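PDB 6AHP: flagellar protein FliL from Vibrio alginolyticus, which assists the function of the bacterial flagellar motor and has a stomatin-like periplasmic core. Local coordinates for the interface of chains A and B. Coordinates in Å, arbitrary orientation; residue numbers count along the deposited sequence, not the author numbering. Chains: chain A/B, Flagellar protein FliL.

Contact 1: the interface of chains A and B. Residues chain A 49, 52, 93-94; chain B 5, 7, 9, 36, 38.
A:Ala93 and B:Met36 meet at the apolar centre of this helix-against-strand contact between two copies of the stomatin-like periplasmic core of FliL. The CB of A:Ala93, near the C-terminal end of helix 72-94, sits 3.9 Å from the terminal methyl CE of B:Met36. That methyl is carried across by a stretched chain whose CG lies anti to the backbone N (chi1 177°), and it also comes 4.1 Å from A:Leu52 CD2. B:Ile7 packs against the same alanine through the end of its longer branch, CD1 lying 3.4 Å from A:Ala93 CB, a tight fit. Its shorter branch, CG2, turns instead to the edge of the A:His49 ring, lying in the ring plane 3.9 Å from CE1. A:Leu52 brings its CB to within 3.4 Å of the phenol oxygen OH of B:Tyr9. That oxygen also forms a nearly straight hydrogen bond with A:His49 ND1 (2.7 Å, 173° at H), in the plane of the imidazole, and the two rings stand almost perpendicular, edge to face. Farther out, A:Val94 CG1 rests against B:Ser5, whose OG accepts a hydrogen bond from B:Ile7 N. At the rim a water bridges A:Ala93 O and B:Arg38 NH1, meeting the guanidinium at its edge.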
loop_
_atom_site.group_PDB
_atom_site.type_symbol
_atom_site.label_atom_id
_atom_site.label_comp_id
_atom_site.label_asym_id
_atom_site.label_seq_id
_atom_site.Cartn_x
_atom_site.Cartn_y
_atom_site.Cartn_z
ATOM N N HIS A 49 -4.331 -11.849 -0.524
ATOM C CA HIS A 49 -4.212 -10.492 -1.039
ATOM C C HIS A 49 -3.710 -9.496 -0.007
ATOM O O HIS A 49 -3.867 -8.283 -0.203
ATOM C CB HIS A 49 -5.557 -10.052 -1.608
ATOM C CG HIS A 49 -5.920 -10.802 -2.844
ATOM N ND1 HIS A 49 -5.334 -10.534 -4.062
ATOM C CD2 HIS A 49 -6.722 -11.874 -3.042
ATOM C CE1 HIS A 49 -5.802 -11.373 -4.971
ATOM N NE2 HIS A 49 -6.647 -12.194 -4.379
ATOM N N LEU A 52 -1.875 -6.288 -1.167
ATOM C CA LEU A 52 -2.749 -5.247 -1.698
ATOM C C LEU A 52 -3.503 -4.546 -0.565
ATOM O O LEU A 52 -3.620 -3.319 -0.552
ATOM C CB LEU A 52 -3.715 -5.875 -2.701
ATOM C CG LEU A 52 -4.770 -4.967 -3.304
ATOM C CD1 LEU A 52 -4.022 -3.947 -4.173
ATOM C CD2 LEU A 52 -5.754 -5.732 -4.140
ATOM N N ALA A 93 -9.675 -6.037 -8.153
ATOM C CA ALA A 93 -8.693 -7.072 -8.442
ATOM C C ALA A 93 -9.317 -8.451 -8.660
ATOM O O ALA A 93 -8.903 -9.166 -9.575
ATOM C CB ALA A 93 -7.653 -7.132 -7.329
ATOM N N VAL A 94 -10.295 -8.855 -7.851
ATOM C CA VAL A 94 -10.910 -10.173 -7.989
ATOM C C VAL A 94 -12.407 -10.100 -8.207
ATOM O O VAL A 94 -13.035 -11.145 -8.441
ATOM C CB VAL A 94 -10.607 -11.081 -6.776
ATOM C CG1 VAL A 94 -9.168 -11.487 -6.773
ATOM C CG2 VAL A 94 -10.991 -10.375 -5.473
ATOM N N SER B 5 -8.034 -16.533 -10.014
ATOM C CA SER B 5 -7.490 -15.186 -10.262
ATOM C C SER B 5 -6.042 -15.238 -10.677
ATOM O O SER B 5 -5.279 -15.884 -10.076
ATOM C CB SER B 5 -7.631 -14.203 -9.147
ATOM O OG SER B 5 -7.189 -12.972 -9.607
ATOM N N ILE B 7 -3.977 -12.938 -10.300
ATOM C CA ILE B 7 -3.165 -11.972 -9.552
ATOM C C ILE B 7 -2.187 -12.690 -8.642
ATOM O O ILE B 7 -2.525 -13.693 -8.005
ATOM C CB ILE B 7 -4.053 -11.005 -8.753
ATOM C CG1 ILE B 7 -4.648 -10.005 -9.716
ATOM C CG2 ILE B 7 -3.247 -10.246 -7.723
ATOM C CD1 ILE B 7 -5.860 -9.375 -9.186
ATOM N N TYR B 9 1.602 -11.692 -6.088
ATOM C CA TYR B 9 2.437 -10.668 -5.468
ATOM C C TYR B 9 3.885 -11.165 -5.435
ATOM O O TYR B 9 4.131 -12.300 -5.037
ATOM C CB TYR B 9 1.893 -10.339 -4.047
ATOM C CG TYR B 9 0.439 -9.882 -4.160
ATOM C CD1 TYR B 9 0.141 -8.638 -4.693
ATOM C CD2 TYR B 9 -0.614 -10.733 -3.845
ATOM C CE1 TYR B 9 -1.169 -8.217 -4.881
ATOM C CE2 TYR B 9 -1.948 -10.327 -4.022
ATOM C CZ TYR B 9 -2.221 -9.065 -4.547
ATOM O OH TYR B 9 -3.525 -8.615 -4.731
ATOM N N MET B 36 2.700 -6.215 -7.819
ATOM C CA MET B 36 1.464 -6.890 -8.182
ATOM C C MET B 36 1.521 -7.273 -9.652
ATOM O O MET B 36 1.731 -6.412 -10.505
ATOM C CB MET B 36 0.261 -5.965 -7.926
ATOM C CG MET B 36 -1.073 -6.565 -8.337
ATOM S SD MET B 36 -2.402 -5.409 -7.777
ATOM C CE MET B 36 -3.761 -6.554 -7.623
ATOM N N ARG B 38 -0.221 -10.008 -12.893
ATOM C CA ARG B 38 -1.278 -10.883 -13.396
ATOM C C ARG B 38 -0.661 -12.022 -14.200
ATOM O O ARG B 38 -0.131 -11.790 -15.284
ATOM C CB ARG B 38 -2.257 -10.121 -14.287
ATOM C CG ARG B 38 -3.064 -9.069 -13.606
ATOM C CD ARG B 38 -4.137 -8.504 -14.540
ATOM N NE ARG B 38 -5.283 -9.361 -14.464
ATOM C CZ ARG B 38 -6.275 -9.199 -13.597
ATOM N NH1 ARG B 38 -7.261 -10.076 -13.591
ATOM N NH2 ARG B 38 -6.288 -8.161 -12.757
HETATM O O HOH W 1 -8.998 -10.528 -11.833
#

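Contact 2: the interface of chains A and B. Residues chain A 48-49, 51-52; chain B 9, 34, 103.
A:Pro51 lies obliquely across the B:Tyr9 ring, in a contact where the first turn of helix 50-62 from one FliL stomatin-like core rests on the strands of another. The proline CG comes 3.7 Å from the ring carbon CG of B:Tyr9, and its CD stands 4.0 Å above the ring plane, displaced toward the rim, so the pyrrolidine covers the base of the phenol. With its CG anti to the carbonyl carbon (chi1 -58°), B:Tyr9 reaches from strand 7-11 past the proline toward A:His49, which holds the hydroxyl. Another side of the pyrrolidine faces the amide of B:Gln34, on strand 26-38. Here the side chains are again inclined to each other, and the OE1 of the glutamine is 3.6 Å from A:Pro51 CG, a van der Waals approach. B:Leu103 comes from strand 101-108 and splits its branches: CD1 touches the backbone between A:Pro51 and A:Leu52, 3.9 Å from A:Pro51 C, whereas CD2 meets A:Leu52 CD1 at 4.0 Å. On the proline's side of the phenol plane, A:Tyr48 O lies 3.6 Å from B:Tyr9 CD2. Within chain A, the A:Tyr48 ring comes edge-on to the imidazole, its CD2 3.5 Å above one face of A:His49, toward the rim, and could help fix that ring's tilt.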
loop_
_atom_site.group_PDB
_atom_site.type_symbol
_atom_site.label_atom_id
_atom_site.label_comp_id
_atom_site.label_asym_id
_atom_site.label_seq_id
_atom_site.Cartn_x
_atom_site.Cartn_y
_atom_site.Cartn_z
ATOM N N TYR A 48 -4.438 -14.107 1.161
ATOM C CA TYR A 48 -3.644 -14.158 -0.065
ATOM C C TYR A 48 -3.349 -12.753 -0.601
ATOM O O TYR A 48 -2.241 -12.481 -1.085
ATOM C CB TYR A 48 -4.374 -15.007 -1.105
ATOM C CG TYR A 48 -3.643 -15.117 -2.445
ATOM C CD1 TYR A 48 -2.652 -16.096 -2.657
ATOM C CD2 TYR A 48 -3.948 -14.271 -3.486
ATOM C CE1 TYR A 48 -1.979 -16.187 -3.870
ATOM C CE2 TYR A 48 -3.285 -14.363 -4.716
ATOM C CZ TYR A 48 -2.306 -15.319 -4.897
ATOM O OH TYR A 48 -1.661 -15.394 -6.109
ATOM N N HIS A 49 -4.331 -11.849 -0.524
ATOM C CA HIS A 49 -4.212 -10.492 -1.039
ATOM C C HIS A 49 -3.710 -9.496 -0.007
ATOM O O HIS A 49 -3.867 -8.283 -0.203
ATOM C CB HIS A 49 -5.557 -10.052 -1.608
ATOM C CG HIS A 49 -5.920 -10.802 -2.844
ATOM N ND1 HIS A 49 -5.334 -10.534 -4.062
ATOM C CD2 HIS A 49 -6.722 -11.874 -3.042
ATOM C CE1 HIS A 49 -5.802 -11.373 -4.971
ATOM N NE2 HIS A 49 -6.647 -12.194 -4.379
ATOM N N PRO A 51 -0.769 -8.216 0.603
ATOM C CA PRO A 51 0.034 -7.082 0.113
ATOM C C PRO A 51 -0.817 -5.952 -0.427
ATOM O O PRO A 51 -0.540 -4.772 -0.151
ATOM C CB PRO A 51 0.903 -7.715 -0.982
ATOM C CG PRO A 51 0.972 -9.184 -0.585
ATOM C CD PRO A 51 -0.404 -9.474 -0.076
ATOM N N LEU A 52 -1.875 -6.288 -1.167
ATOM C CA LEU A 52 -2.749 -5.247 -1.698
ATOM C C LEU A 52 -3.503 -4.546 -0.565
ATOM O O LEU A 52 -3.620 -3.319 -0.552
ATOM C CB LEU A 52 -3.715 -5.875 -2.701
ATOM C CG LEU A 52 -4.770 -4.967 -3.304
ATOM C CD1 LEU A 52 -4.022 -3.947 -4.173
ATOM C CD2 LEU A 52 -5.754 -5.732 -4.140
ATOM N N TYR B 9 1.602 -11.692 -6.088
ATOM C CA TYR B 9 2.437 -10.668 -5.468
ATOM C C TYR B 9 3.885 -11.165 -5.435
ATOM O O TYR B 9 4.131 -12.300 -5.037
ATOM C CB TYR B 9 1.893 -10.339 -4.047
ATOM C CG TYR B 9 0.439 -9.882 -4.160
ATOM C CD1 TYR B 9 0.141 -8.638 -4.693
ATOM C CD2 TYR B 9 -0.614 -10.733 -3.845
ATOM C CE1 TYR B 9 -1.169 -8.217 -4.881
ATOM C CE2 TYR B 9 -1.948 -10.327 -4.022
ATOM C CZ TYR B 9 -2.221 -9.065 -4.547
ATOM O OH TYR B 9 -3.525 -8.615 -4.731
ATOM N N GLN B 34 6.238 -4.151 -2.809
ATOM C CA GLN B 34 5.958 -5.438 -3.438
ATOM C C GLN B 34 5.437 -5.146 -4.838
ATOM O O GLN B 34 5.053 -4.015 -5.158
ATOM C CB GLN B 34 4.961 -6.303 -2.633
ATOM C CG GLN B 34 5.510 -6.751 -1.269
ATOM C CD GLN B 34 4.779 -7.925 -0.649
ATOM O OE1 GLN B 34 4.511 -8.938 -1.303
ATOM N NE2 GLN B 34 4.462 -7.800 0.641
ATOM N N LEU B 103 3.257 -1.825 -5.189
ATOM C CA LEU B 103 2.543 -1.648 -3.935
ATOM C C LEU B 103 3.529 -1.185 -2.876
ATOM O O LEU B 103 4.655 -1.681 -2.813
ATOM C CB LEU B 103 1.889 -2.950 -3.470
ATOM C CG LEU B 103 0.959 -3.654 -4.451
ATOM C CD1 LEU B 103 0.586 -5.026 -3.913
ATOM C CD2 LEU B 103 -0.250 -2.784 -4.788
#

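Contact 3: the interface of chains A and B. Residues chain A 48-49; chain B 7-9.
A:His49 packs between B:Ile7 and B:Tyr9 at the apolar centre of this small contact between the stomatin-like cores of two FliL copies, its CE1 turned to the CG2 branch of the isoleucine and its CA to the ring carbon CE2 of the tyrosine. The first residues of strand 7-11, B:Ile7 to B:Tyr9, meet the end of helix 40-48 and the residue after it, with the side chains of B:Ile7 and B:Tyr9 directed at the histidine and the backbone between them left to A:Tyr48. Next to this centre, B:Ala8 presents its CA and methyl group as a carbon surface beside the hydroxyl of A:Tyr48. Its CA lies 3.6 Å from the phenol oxygen OH of A:Tyr48, and CB stands only slightly farther from that oxygen, at 3.9 Å. A:Tyr48 gets there because its CG is anti to the backbone N (chi1 179°), which carries the ring toward strand 7-11, with its edge by A:His49 CD2. The ring edge turns toward the strand, and B:Ile7 O lies in the plane of the phenol. At the polar rim, the hydroxyl OH of A:Tyr48 donates a hydrogen bond of 2.7 Å to that B:Ile7 carbonyl oxygen. The donor sits in the carbonyl plane, on a lone pair, with a C=O...donor angle of 142°.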
loop_
_atom_site.group_PDB
_atom_site.type_symbol
_atom_site.label_atom_id
_atom_site.label_comp_id
_atom_site.label_asym_id
_atom_site.label_seq_id
_atom_site.Cartn_x
_atom_site.Cartn_y
_atom_site.Cartn_z
ATOM N N TYR A 48 -4.438 -14.107 1.161
ATOM C CA TYR A 48 -3.644 -14.158 -0.065
ATOM C C TYR A 48 -3.349 -12.753 -0.601
ATOM O O TYR A 48 -2.241 -12.481 -1.085
ATOM C CB TYR A 48 -4.374 -15.007 -1.105
ATOM C CG TYR A 48 -3.643 -15.117 -2.445
ATOM C CD1 TYR A 48 -2.652 -16.096 -2.657
ATOM C CD2 TYR A 48 -3.948 -14.271 -3.486
ATOM C CE1 TYR A 48 -1.979 -16.187 -3.870
ATOM C CE2 TYR A 48 -3.285 -14.363 -4.716
ATOM C CZ TYR A 48 -2.306 -15.319 -4.897
ATOM O OH TYR A 48 -1.661 -15.394 -6.109
ATOM N N HIS A 49 -4.331 -11.849 -0.524
ATOM C CA HIS A 49 -4.212 -10.492 -1.039
ATOM C C HIS A 49 -3.710 -9.496 -0.007
ATOM O O HIS A 49 -3.867 -8.283 -0.203
ATOM C CB HIS A 49 -5.557 -10.052 -1.608
ATOM C CG HIS A 49 -5.920 -10.802 -2.844
ATOM N ND1 HIS A 49 -5.334 -10.534 -4.062
ATOM C CD2 HIS A 49 -6.722 -11.874 -3.042
ATOM C CE1 HIS A 49 -5.802 -11.373 -4.971
ATOM N NE2 HIS A 49 -6.647 -12.194 -4.379
ATOM N N ILE B 7 -3.977 -12.938 -10.300
ATOM C CA ILE B 7 -3.165 -11.972 -9.552
ATOM C C ILE B 7 -2.187 -12.690 -8.642
ATOM O O ILE B 7 -2.525 -13.693 -8.005
ATOM C CB ILE B 7 -4.053 -11.005 -8.753
ATOM C CG1 ILE B 7 -4.648 -10.005 -9.716
ATOM C CG2 ILE B 7 -3.247 -10.246 -7.723
ATOM C CD1 ILE B 7 -5.860 -9.375 -9.186
ATOM N N ALA B 8 -0.950 -12.192 -8.607
ATOM C CA ALA B 8 0.073 -12.664 -7.684
ATOM C C ALA B 8 0.898 -11.481 -7.191
ATOM O O ALA B 8 0.946 -10.424 -7.820
ATOM C CB ALA B 8 1.004 -13.700 -8.331
ATOM N N TYR B 9 1.602 -11.692 -6.088
ATOM C CA TYR B 9 2.437 -10.668 -5.468
ATOM C C TYR B 9 3.885 -11.165 -5.435
ATOM O O TYR B 9 4.131 -12.300 -5.037
ATOM C CB TYR B 9 1.893 -10.339 -4.047
ATOM C CG TYR B 9 0.439 -9.882 -4.160
ATOM C CD1 TYR B 9 0.141 -8.638 -4.693
ATOM C CD2 TYR B 9 -0.614 -10.733 -3.845
ATOM C CE1 TYR B 9 -1.169 -8.217 -4.881
ATOM C CE2 TYR B 9 -1.948 -10.327 -4.022
ATOM C CZ TYR B 9 -2.221 -9.065 -4.547
ATOM O OH TYR B 9 -3.525 -8.615 -4.731
#

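Contact 1, contact 2 and contact 3 are neighbouring parts of one interface. The C-alpha centres of contact 1 and contact 2 lie about 7 Å apart, those of contact 1 and contact 3 about 4 Å, and those of contact 2 and contact 3 about 5 Å. A:His49 and B:Tyr9 belong to all of them. A:Leu52 joins contact 1 to contact 2, B:Ile7 joins contact 1 to contact 3, and A:Tyr48 joins contact 2 to contact 3. Different surfaces of the two copies meet without exact two-fold symmetry. Such a pairing could in principle be extended by further copies, although the deposited pair alone does not show whether it reflects assembly around the motor.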